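Local coordinates for spermidine synthase (Corynebacterium glutamicum ATCC 13032, PDB 3GJY), which probably catalyses transfer of an aminopropyl group from decarboxylated S-adenosylmethionine to putrescine, making spermidine in polyamine biosynthesis, at residues A[31-36]-A[49-54]; A[153-158]-A[184-189]; A[247-252]-A[271-276]. All blocks are in the same frame, centred on the assembly; numbering follows the deposited sequence.

Interaction 1 of 3, residues A[31-36]-A[49-54]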
loop_
_atom_site.group_PDB
_atom_site.type_symbol
_atom_site.label_atom_id
_atom_site.label_comp_id
_atom_site.label_asym_id
_atom_site.label_seq_id
_atom_site.Cartn_x
_atom_site.Cartn_y
_atom_site.Cartn_z
ATOM N N TYR A 31 1.920 16.943 -10.912
ATOM C CA TYR A 31 0.694 16.238 -11.328
ATOM C C TYR A 31 -0.498 16.549 -10.423
ATOM O O TYR A 31 -1.616 16.106 -10.700
ATOM C CB TYR A 31 0.886 14.726 -11.316
ATOM C CG TYR A 31 1.715 14.197 -12.455
ATOM C CD1 TYR A 31 1.108 13.771 -13.642
ATOM C CD2 TYR A 31 3.109 14.114 -12.350
ATOM C CE1 TYR A 31 1.869 13.266 -14.690
ATOM C CE2 TYR A 31 3.878 13.628 -13.380
ATOM C CZ TYR A 31 3.239 13.203 -14.554
ATOM O OH TYR A 31 3.974 12.697 -15.577
ATOM N N SER A 32 -0.293 17.314 -9.355
ATOM C CA SER A 32 -1.370 17.544 -8.390
ATOM C C SER A 32 -1.174 18.829 -7.646
ATOM O O SER A 32 -0.039 19.300 -7.513
ATOM C CB SER A 32 -1.414 16.434 -7.344
ATOM O OG SER A 32 -0.345 16.584 -6.430
ATOM N N VAL A 33 -2.272 19.394 -7.143
ATOM C CA VAL A 33 -2.150 20.482 -6.163
ATOM C C VAL A 33 -2.030 19.861 -4.783
ATOM O O VAL A 33 -2.801 18.962 -4.413
ATOM C CB VAL A 33 -3.280 21.535 -6.226
ATOM C CG1 VAL A 33 -3.379 22.123 -7.629
ATOM C CG2 VAL A 33 -4.631 20.982 -5.779
ATOM N N ILE A 34 -1.044 20.317 -4.029
ATOM C CA ILE A 34 -0.732 19.734 -2.720
ATOM C C ILE A 34 -1.075 20.753 -1.629
ATOM O O ILE A 34 -0.551 21.867 -1.666
ATOM C CB ILE A 34 0.772 19.390 -2.638
ATOM C CG1 ILE A 34 1.179 18.445 -3.777
ATOM C CG2 ILE A 34 1.100 18.764 -1.281
ATOM C CD1 ILE A 34 2.656 18.545 -4.152
ATOM N N GLU A 35 -1.913 20.365 -0.669
ATOM C CA GLU A 35 -2.265 21.272 0.428
ATOM C C GLU A 35 -1.764 20.728 1.748
ATOM O O GLU A 35 -1.954 19.559 2.063
ATOM C CB GLU A 35 -3.771 21.522 0.500
ATOM C CG GLU A 35 -4.156 22.591 1.503
ATOM C CD GLU A 35 -4.092 23.960 0.908
ATOM O OE1 GLU A 35 -4.019 24.034 -0.340
ATOM O OE2 GLU A 35 -4.132 24.946 1.677
ATOM N N LEU A 36 -1.082 21.597 2.505
ATOM C CA LEU A 36 -0.584 21.226 3.825
ATOM C C LEU A 36 -1.356 22.012 4.859
ATOM O O LEU A 36 -1.397 23.243 4.790
ATOM C CB LEU A 36 0.911 21.543 3.933
ATOM C CG LEU A 36 1.811 20.989 2.809
ATOM C CD1 LEU A 36 3.254 21.333 3.089
ATOM C CD2 LEU A 36 1.649 19.457 2.576
ATOM N N SER A 49 -2.950 16.869 1.664
ATOM C CA SER A 49 -3.998 16.558 0.680
ATOM C C SER A 49 -3.454 16.725 -0.720
ATOM O O SER A 49 -2.555 17.543 -0.964
ATOM C CB SER A 49 -5.218 17.468 0.823
ATOM O OG SER A 49 -5.751 17.304 2.122
ATOM N N ILE A 50 -3.989 15.918 -1.617
ATOM C CA ILE A 50 -3.546 15.878 -3.013
ATOM C C ILE A 50 -4.799 15.981 -3.878
ATOM O O ILE A 50 -5.731 15.154 -3.764
ATOM C CB ILE A 50 -2.778 14.557 -3.271
ATOM C CG1 ILE A 50 -1.525 14.473 -2.384
ATOM C CG2 ILE A 50 -2.324 14.501 -4.686
ATOM C CD1 ILE A 50 -0.822 13.132 -2.371
ATOM N N ASN A 51 -4.850 17.014 -4.713
ATOM C CA ASN A 51 -6.045 17.297 -5.503
ATOM C C ASN A 51 -7.315 17.329 -4.648
ATOM O O ASN A 51 -8.373 16.836 -5.073
ATOM C CB ASN A 51 -6.168 16.305 -6.672
ATOM C CG ASN A 51 -4.993 16.384 -7.578
ATOM O OD1 ASN A 51 -4.486 17.480 -7.835
ATOM N ND2 ASN A 51 -4.495 15.235 -7.999
ATOM N N GLY A 52 -7.195 17.902 -3.450
ATOM C CA GLY A 52 -8.343 18.058 -2.567
ATOM C C GLY A 52 -8.717 16.834 -1.761
ATOM O O GLY A 52 -9.687 16.894 -0.993
ATOM N N VAL A 53 -7.986 15.729 -1.922
ATOM C CA VAL A 53 -8.279 14.489 -1.184
ATOM C C VAL A 53 -7.235 14.355 -0.076
ATOM O O VAL A 53 -6.028 14.297 -0.351
ATOM C CB VAL A 53 -8.154 13.243 -2.118
ATOM C CG1 VAL A 53 -8.494 11.932 -1.378
ATOM C CG2 VAL A 53 -9.079 13.399 -3.330
ATOM N N PRO A 54 -7.680 14.274 1.185
ATOM C CA PRO A 54 -6.726 13.954 2.264
ATOM C C PRO A 54 -5.918 12.705 1.896
ATOM O O PRO A 54 -6.496 11.697 1.473
ATOM C CB PRO A 54 -7.637 13.656 3.456
ATOM C CG PRO A 54 -8.939 14.401 3.140
ATOM C CD PRO A 54 -9.081 14.368 1.642
HETATM O O HOH W 1 -4.970 19.237 -2.353
HETATM O O HOH W 2 -4.441 19.052 3.732
#

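Interaction 2 of 3, residues A[153-158]-A[184-189]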
loop_
_atom_site.group_PDB
_atom_site.type_symbol
_atom_site.label_atom_id
_atom_site.label_comp_id
_atom_site.label_asym_id
_atom_site.label_seq_id
_atom_site.Cartn_x
_atom_site.Cartn_y
_atom_site.Cartn_z
ATOM N N GLU A 153 7.917 -3.311 -14.261
ATOM C CA GLU A 153 8.303 -4.117 -15.426
ATOM C C GLU A 153 9.791 -4.394 -15.466
ATOM O O GLU A 153 10.210 -5.414 -16.062
ATOM C CB GLU A 153 7.919 -3.399 -16.718
ATOM C CG GLU A 153 6.418 -3.323 -16.892
ATOM C CD GLU A 153 5.961 -2.705 -18.191
ATOM O OE1 GLU A 153 6.816 -2.495 -19.084
ATOM O OE2 GLU A 153 4.751 -2.433 -18.319
ATOM N N SER A 154 10.598 -3.507 -14.861
ATOM C CA SER A 154 12.038 -3.743 -14.854
ATOM C C SER A 154 12.578 -4.481 -13.633
ATOM O O SER A 154 13.781 -4.726 -13.545
ATOM C CB SER A 154 12.813 -2.441 -15.098
ATOM O OG SER A 154 12.858 -2.169 -16.488
ATOM N N PHE A 155 11.692 -4.889 -12.696
ATOM C CA PHE A 155 12.165 -5.650 -11.542
ATOM C C PHE A 155 12.978 -6.854 -12.027
ATOM O O PHE A 155 12.526 -7.611 -12.903
ATOM C CB PHE A 155 10.989 -6.224 -10.726
ATOM C CG PHE A 155 10.192 -5.225 -9.901
ATOM C CD1 PHE A 155 10.712 -4.002 -9.482
ATOM C CD2 PHE A 155 8.908 -5.584 -9.512
ATOM C CE1 PHE A 155 9.928 -3.130 -8.694
ATOM C CE2 PHE A 155 8.133 -4.736 -8.730
ATOM C CZ PHE A 155 8.639 -3.509 -8.329
ATOM N N THR A 156 14.128 -7.070 -11.401
ATOM C CA THR A 156 14.891 -8.307 -11.611
ATOM C C THR A 156 14.543 -9.327 -10.490
ATOM O O THR A 156 13.928 -8.985 -9.460
ATOM C CB THR A 156 16.399 -8.018 -11.617
ATOM O OG1 THR A 156 16.766 -7.430 -10.369
ATOM C CG2 THR A 156 16.774 -7.059 -12.732
ATOM N N PRO A 157 14.910 -10.595 -10.677
ATOM C CA PRO A 157 14.490 -11.582 -9.693
ATOM C C PRO A 157 14.996 -11.380 -8.286
ATOM O O PRO A 157 16.155 -11.038 -8.058
ATOM C CB PRO A 157 15.014 -12.898 -10.268
ATOM C CG PRO A 157 15.043 -12.654 -11.716
ATOM C CD PRO A 157 15.540 -11.237 -11.853
ATOM N N ALA A 158 14.092 -11.565 -7.328
ATOM C CA ALA A 158 14.465 -11.568 -5.900
ATOM C C ALA A 158 15.226 -10.305 -5.520
ATOM O O ALA A 158 16.215 -10.336 -4.777
ATOM C CB ALA A 158 15.278 -12.823 -5.570
ATOM N N GLU A 184 2.488 -10.482 -12.300
ATOM C CA GLU A 184 3.613 -11.341 -12.694
ATOM C C GLU A 184 4.946 -10.605 -12.553
ATOM O O GLU A 184 5.956 -11.217 -12.130
ATOM C CB GLU A 184 3.489 -11.858 -14.148
ATOM C CG GLU A 184 2.377 -12.921 -14.346
ATOM C CD GLU A 184 2.740 -14.365 -13.879
ATOM O OE1 GLU A 184 3.728 -14.580 -13.123
ATOM O OE2 GLU A 184 1.983 -15.296 -14.265
ATOM N N HIS A 185 4.976 -9.314 -12.908
ATOM C CA HIS A 185 6.190 -8.534 -12.698
ATOM C C HIS A 185 6.543 -8.448 -11.206
ATOM O O HIS A 185 7.706 -8.616 -10.825
ATOM C CB HIS A 185 6.061 -7.154 -13.309
ATOM C CG HIS A 185 6.120 -7.163 -14.799
ATOM N ND1 HIS A 185 5.150 -6.622 -15.622
ATOM C CD2 HIS A 185 7.033 -7.733 -15.615
ATOM C CE1 HIS A 185 5.524 -6.793 -16.890
ATOM N NE2 HIS A 185 6.652 -7.467 -16.901
ATOM N N CYS A 186 5.530 -8.187 -10.388
ATOM C CA CYS A 186 5.724 -8.143 -8.925
ATOM C C CYS A 186 6.228 -9.463 -8.384
ATOM O O CYS A 186 7.159 -9.485 -7.589
ATOM C CB CYS A 186 4.426 -7.721 -8.221
ATOM S SG CYS A 186 3.974 -6.014 -8.513
ATOM N N HIS A 187 5.653 -10.565 -8.870
ATOM C CA HIS A 187 6.088 -11.885 -8.417
ATOM C C HIS A 187 7.559 -12.170 -8.762
ATOM O O HIS A 187 8.333 -12.639 -7.927
ATOM C CB HIS A 187 5.150 -12.960 -8.962
ATOM C CG HIS A 187 5.435 -14.315 -8.419
ATOM N ND1 HIS A 187 6.416 -15.138 -8.918
ATOM C CD2 HIS A 187 4.887 -14.967 -7.370
ATOM C CE1 HIS A 187 6.458 -16.246 -8.200
ATOM N NE2 HIS A 187 5.540 -16.172 -7.257
ATOM N N ARG A 188 7.963 -11.835 -10.000
ATOM C CA ARG A 188 9.349 -11.990 -10.362
ATOM C C ARG A 188 10.266 -11.182 -9.448
ATOM O O ARG A 188 11.312 -11.673 -9.019
ATOM C CB ARG A 188 9.575 -11.554 -11.803
ATOM C CG ARG A 188 11.050 -11.743 -12.261
ATOM C CD ARG A 188 11.221 -11.303 -13.739
ATOM N NE ARG A 188 11.024 -9.865 -13.840
ATOM C CZ ARG A 188 9.956 -9.258 -14.356
ATOM N NH1 ARG A 188 8.982 -9.936 -14.964
ATOM N NH2 ARG A 188 9.867 -7.929 -14.287
ATOM N N GLY A 189 9.896 -9.932 -9.167
ATOM C CA GLY A 189 10.781 -9.098 -8.338
ATOM C C GLY A 189 10.883 -9.559 -6.898
ATOM O O GLY A 189 11.870 -9.258 -6.257
HETATM O O HOH W 3 12.015 -13.979 -7.563
#

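Interaction 3 of 3, residues A[247-252]-A[271-276]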
loop_
_atom_site.group_PDB
_atom_site.type_symbol
_atom_site.label_atom_id
_atom_site.label_comp_id
_atom_site.label_asym_id
_atom_site.label_seq_id
_atom_site.Cartn_x
_atom_site.Cartn_y
_atom_site.Cartn_z
ATOM N N THR A 247 3.987 -17.734 0.348
ATOM C CA THR A 247 3.942 -18.172 1.747
ATOM C C THR A 247 2.480 -18.173 2.220
ATOM O O THR A 247 1.735 -17.233 1.935
ATOM C CB THR A 247 4.778 -17.206 2.624
ATOM O OG1 THR A 247 6.119 -17.162 2.138
ATOM C CG2 THR A 247 4.790 -17.614 4.121
ATOM N N GLU A 248 2.060 -19.253 2.904
ATOM C CA GLU A 248 0.720 -19.300 3.482
ATOM C C GLU A 248 0.442 -18.147 4.439
ATOM O O GLU A 248 1.304 -17.779 5.219
ATOM C CB GLU A 248 0.521 -20.621 4.247
ATOM C CG GLU A 248 0.536 -21.821 3.365
ATOM C CD GLU A 248 0.201 -23.073 4.110
ATOM O OE1 GLU A 248 -0.959 -23.206 4.553
ATOM O OE2 GLU A 248 1.103 -23.919 4.235
ATOM N N PHE A 249 -0.753 -17.576 4.340
ATOM C CA PHE A 249 -1.232 -16.596 5.297
ATOM C C PHE A 249 -1.857 -17.297 6.488
ATOM O O PHE A 249 -2.283 -18.468 6.404
ATOM C CB PHE A 249 -2.234 -15.660 4.618
ATOM C CG PHE A 249 -1.582 -14.716 3.627
ATOM C CD1 PHE A 249 -0.765 -13.664 4.078
ATOM C CD2 PHE A 249 -1.684 -14.940 2.278
ATOM C CE1 PHE A 249 -0.134 -12.814 3.173
ATOM C CE2 PHE A 249 -1.066 -14.078 1.371
ATOM C CZ PHE A 249 -0.269 -13.039 1.826
ATOM N N PHE A 250 -1.931 -16.580 7.595
ATOM C CA PHE A 250 -2.491 -17.141 8.828
ATOM C C PHE A 250 -3.967 -17.521 8.612
ATOM O O PHE A 250 -4.706 -16.887 7.840
ATOM C CB PHE A 250 -2.269 -16.157 9.992
ATOM C CG PHE A 250 -0.803 -15.895 10.271
ATOM C CD1 PHE A 250 0.020 -16.912 10.748
ATOM C CD2 PHE A 250 -0.250 -14.649 10.032
ATOM C CE1 PHE A 250 1.382 -16.680 11.004
ATOM C CE2 PHE A 250 1.111 -14.406 10.284
ATOM C CZ PHE A 250 1.911 -15.422 10.779
ATOM N N SER A 251 -4.386 -18.599 9.256
ATOM C CA SER A 251 -5.782 -18.987 9.208
ATOM C C SER A 251 -6.555 -18.198 10.230
ATOM O O SER A 251 -5.985 -17.759 11.228
ATOM C CB SER A 251 -5.923 -20.464 9.534
ATOM O OG SER A 251 -5.503 -21.254 8.441
ATOM N N SER A 252 -7.847 -18.040 9.976
ATOM C CA SER A 252 -8.723 -17.334 10.875
ATOM C C SER A 252 -8.723 -17.905 12.283
ATOM O O SER A 252 -8.878 -17.160 13.243
ATOM C CB SER A 252 -10.134 -17.250 10.293
ATOM O OG SER A 252 -10.195 -16.071 9.504
ATOM N N ALA A 271 -11.654 -3.161 11.847
ATOM C CA ALA A 271 -11.562 -3.915 10.592
ATOM C C ALA A 271 -11.504 -5.405 10.837
ATOM O O ALA A 271 -11.397 -5.839 11.982
ATOM C CB ALA A 271 -10.341 -3.479 9.800
ATOM N N GLN A 272 -11.577 -6.176 9.755
ATOM C CA GLN A 272 -11.623 -7.643 9.822
ATOM C C GLN A 272 -10.500 -8.220 8.945
ATOM O O GLN A 272 -10.291 -7.769 7.817
ATOM C CB GLN A 272 -12.978 -8.150 9.289
ATOM C CG GLN A 272 -14.160 -7.711 10.184
ATOM C CD GLN A 272 -15.541 -7.882 9.573
ATOM O OE1 GLN A 272 -15.704 -8.221 8.394
ATOM N NE2 GLN A 272 -16.560 -7.596 10.383
ATOM N N TYR A 273 -9.816 -9.222 9.478
ATOM C CA TYR A 273 -8.876 -10.040 8.725
ATOM C C TYR A 273 -9.636 -11.230 8.140
ATOM O O TYR A 273 -10.390 -11.909 8.846
ATOM C CB TYR A 273 -7.775 -10.562 9.650
ATOM C CG TYR A 273 -6.841 -11.561 8.989
ATOM C CD1 TYR A 273 -5.929 -11.152 8.012
ATOM C CD2 TYR A 273 -6.886 -12.926 9.309
ATOM C CE1 TYR A 273 -5.082 -12.054 7.400
ATOM C CE2 TYR A 273 -6.026 -13.842 8.695
ATOM C CZ TYR A 273 -5.130 -13.404 7.734
ATOM O OH TYR A 273 -4.267 -14.280 7.115
ATOM N N LYS A 274 -9.434 -11.473 6.846
ATOM C CA LYS A 274 -10.077 -12.607 6.183
ATOM C C LYS A 274 -9.007 -13.475 5.560
ATOM O O LYS A 274 -8.132 -12.999 4.799
ATOM C CB LYS A 274 -11.028 -12.128 5.070
ATOM C CG LYS A 274 -12.089 -11.101 5.476
ATOM C CD LYS A 274 -13.075 -11.652 6.497
ATOM C CE LYS A 274 -14.311 -10.801 6.561
ATOM N NZ LYS A 274 -15.116 -11.252 7.722
ATOM N N ASP A 275 -9.103 -14.762 5.850
ATOM C CA ASP A 275 -8.079 -15.706 5.433
ATOM C C ASP A 275 -8.303 -16.175 3.996
ATOM O O ASP A 275 -9.282 -15.776 3.326
ATOM C CB ASP A 275 -7.929 -16.869 6.451
ATOM C CG ASP A 275 -9.109 -17.842 6.487
ATOM O OD1 ASP A 275 -9.999 -17.827 5.605
ATOM O OD2 ASP A 275 -9.078 -18.674 7.421
ATOM N N GLU A 276 -7.383 -16.992 3.509
ATOM C CA GLU A 276 -7.452 -17.447 2.108
ATOM C C GLU A 276 -8.757 -18.169 1.753
ATOM O O GLU A 276 -9.307 -17.928 0.672
ATOM C CB GLU A 276 -6.269 -18.349 1.781
ATOM C CG GLU A 276 -6.280 -18.828 0.363
ATOM C CD GLU A 276 -5.053 -19.607 -0.001
ATOM O OE1 GLU A 276 -4.015 -19.446 0.647
ATOM O OE2 GLU A 276 -5.134 -20.429 -0.940
HETATM O O HOH W 4 -3.107 -18.890 3.131
HETATM O O HOH W 5 -5.029 -18.081 5.019
HETATM O O HOH W 6 -11.520 -15.484 7.526
HETATM O O HOH W 7 -10.033 -13.771 10.636
#

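Interaction 1 of 3, residues A[31-36]-A[49-54]
Glu35 and Ser49 face each other as an antiparallel hydrogen-bonded pair and bond in both directions: Glu35 N reaches Ser49 O at 2.9 Å, and Ser49 N gives an almost straight bond (172°) to Glu35 O. Next along is the non-hydrogen-bonded pair Ile34 with Ile50, then a third backbone bond from Asn51 N to Val33 O at 2.8 Å. CA-H...O contacts fill in between, Ile34 CA lying 3.3 Å from Ser49 O. This is strand 33-38 against 45-50 in the small N-terminal antiparallel sheet, at the point where the type I' turn Ile50-Val53 sends the chain on into strand 53-59.

Beyond the ladder a side chain takes over. Asn51 CG is anti to its own carbonyl carbon (chi1 -60°), and OD1 accepts from Val33 N at 3.0 Å, the donor tilted from the amide plane. The same amide group lies against Ser32, whose CB is 3.3 Å from Asn51 OD1.

Apolar contact is modest. Ile50 CG2 meets CB of Ser32, while the Ile34 and Ile50 side chains share the sheet face that lies on helix 123-132, at Leu128 and Leu125.

Water takes part twice. One molecule donates to Val33 O and accepts from Gly52 N in the turn; another links Glu35 O to Ser49 OG. In one conformer, Glu35 OE1 bonds to Thr26 OG1.

Together these bonds imply that the strand pairing is prolonged into the turn: Asn51 OD1 stands in for a main-chain acceptor where the regular ladder ends, and Val33 O is held by both a backbone N-H and a water.

Interaction 2 of 3, residues A[153-158]-A[184-189]
Glu153 lies on one face of the His185 imidazole, its CA 3.8 Å from the ring centroid and nearly on the normal, with CG over CE1 on the same face; Arg188 CZ is at the edge of that ring. The ring of Phe155 is met at its edge, where CD2 comes 3.5 Å from His185 O, near the ring plane. That same His185 O sits above one face of the Arg188 guanidinium, offset toward the rim, and the guanidinium edge points at Phe155 O. The setting is the methyltransferase-like Rossmann fold: the loop from helix 148-153 to strand 160-165 wraps the C-terminal end of helix 180-189.

Arg188 grips Phe155 O side-on, with NE at 2.9 Å and NH2 at 3.0 Å, the oxygen almost exactly in the guanidinium plane. The chain reaches it by bending at chi3 (67°), which turns NE toward the loop. Phe155 CB packs on Gly189 CA and the ring continues to Ile163 of strand 160-165. The polar end of Glu153 pairs with Arg149.

At the helix end Arg188 O takes a bond from Ala158 N at 3.3 Å and a CA-H...O contact from Pro157 CA, and a water donates to it, the two oxygens 2.8 Å apart.

Interaction 3 of 3, residues A[247-252]-A[271-276]
Tyr273 CG is anti to the backbone N (chi1 173°), which starts its ring off toward the loop 247-252, and Asp275 CG stands between its own N and carbonyl carbon (chi1 70°), its carboxylate reaching the same loop. Tyr273 OH donates to Phe250 O at 2.7 Å, the oxygen lying near the plane of the phenol ring at its edge. The hydroxyl is also 3.5 Å from Phe249 CB.

Asp275 works with both oxygens. OD2 accepts from Ser252 N at 2.9 Å, a fairly straight bond (165°) arriving on the anti side of the carboxylate, and Ser252 CB leans on OD2 at 3.4 Å. OD1 accepts from Trp278 N, and Asp275 is thereby the N-cap of helix 276-282.

Waters bridge the two segments as well. One accepts from Glu276 N and probably donates to Phe250 O. Of two others, one donates to Tyr273 O and one accepts from Asp275 N; their separations from Ser252 OG are suspiciously short. Behind the contact, Tyr273 packs on Ile260 and Leu264 of helix 255-264, and Phe250 also lies on that helix.

One residue thus ties the loop to a helix start: the carboxylate of Asp275 accepts a main-chain N-H from each, and both these bonds and the nearby helix N-terminus would probably help stabilise its negative charge.

How the interactions relate
None of the three is deep core: interactions 1 and 2 are partly buried and interaction 3 lies at the surface, each 17 or 18 Å from the centre of the chain. They share no helix or strand. Interaction 1 belongs to the N-terminal antiparallel sheet, on the other side of the chain's centre from interaction 3, with centres about 34 Å apart. Interactions 2 and 3 belong to the Rossmann-like domain and come within about 8 Å at their nearest atoms. Chemistry follows place: main-chain pairing at 31-36/49-54, an arginine grip, a covered imidazole face and a phenyl edge at a helix C-terminus at 153-158/184-189, and a phenol, a capping carboxylate and waters beside an outermost strand at 247-252/271-276.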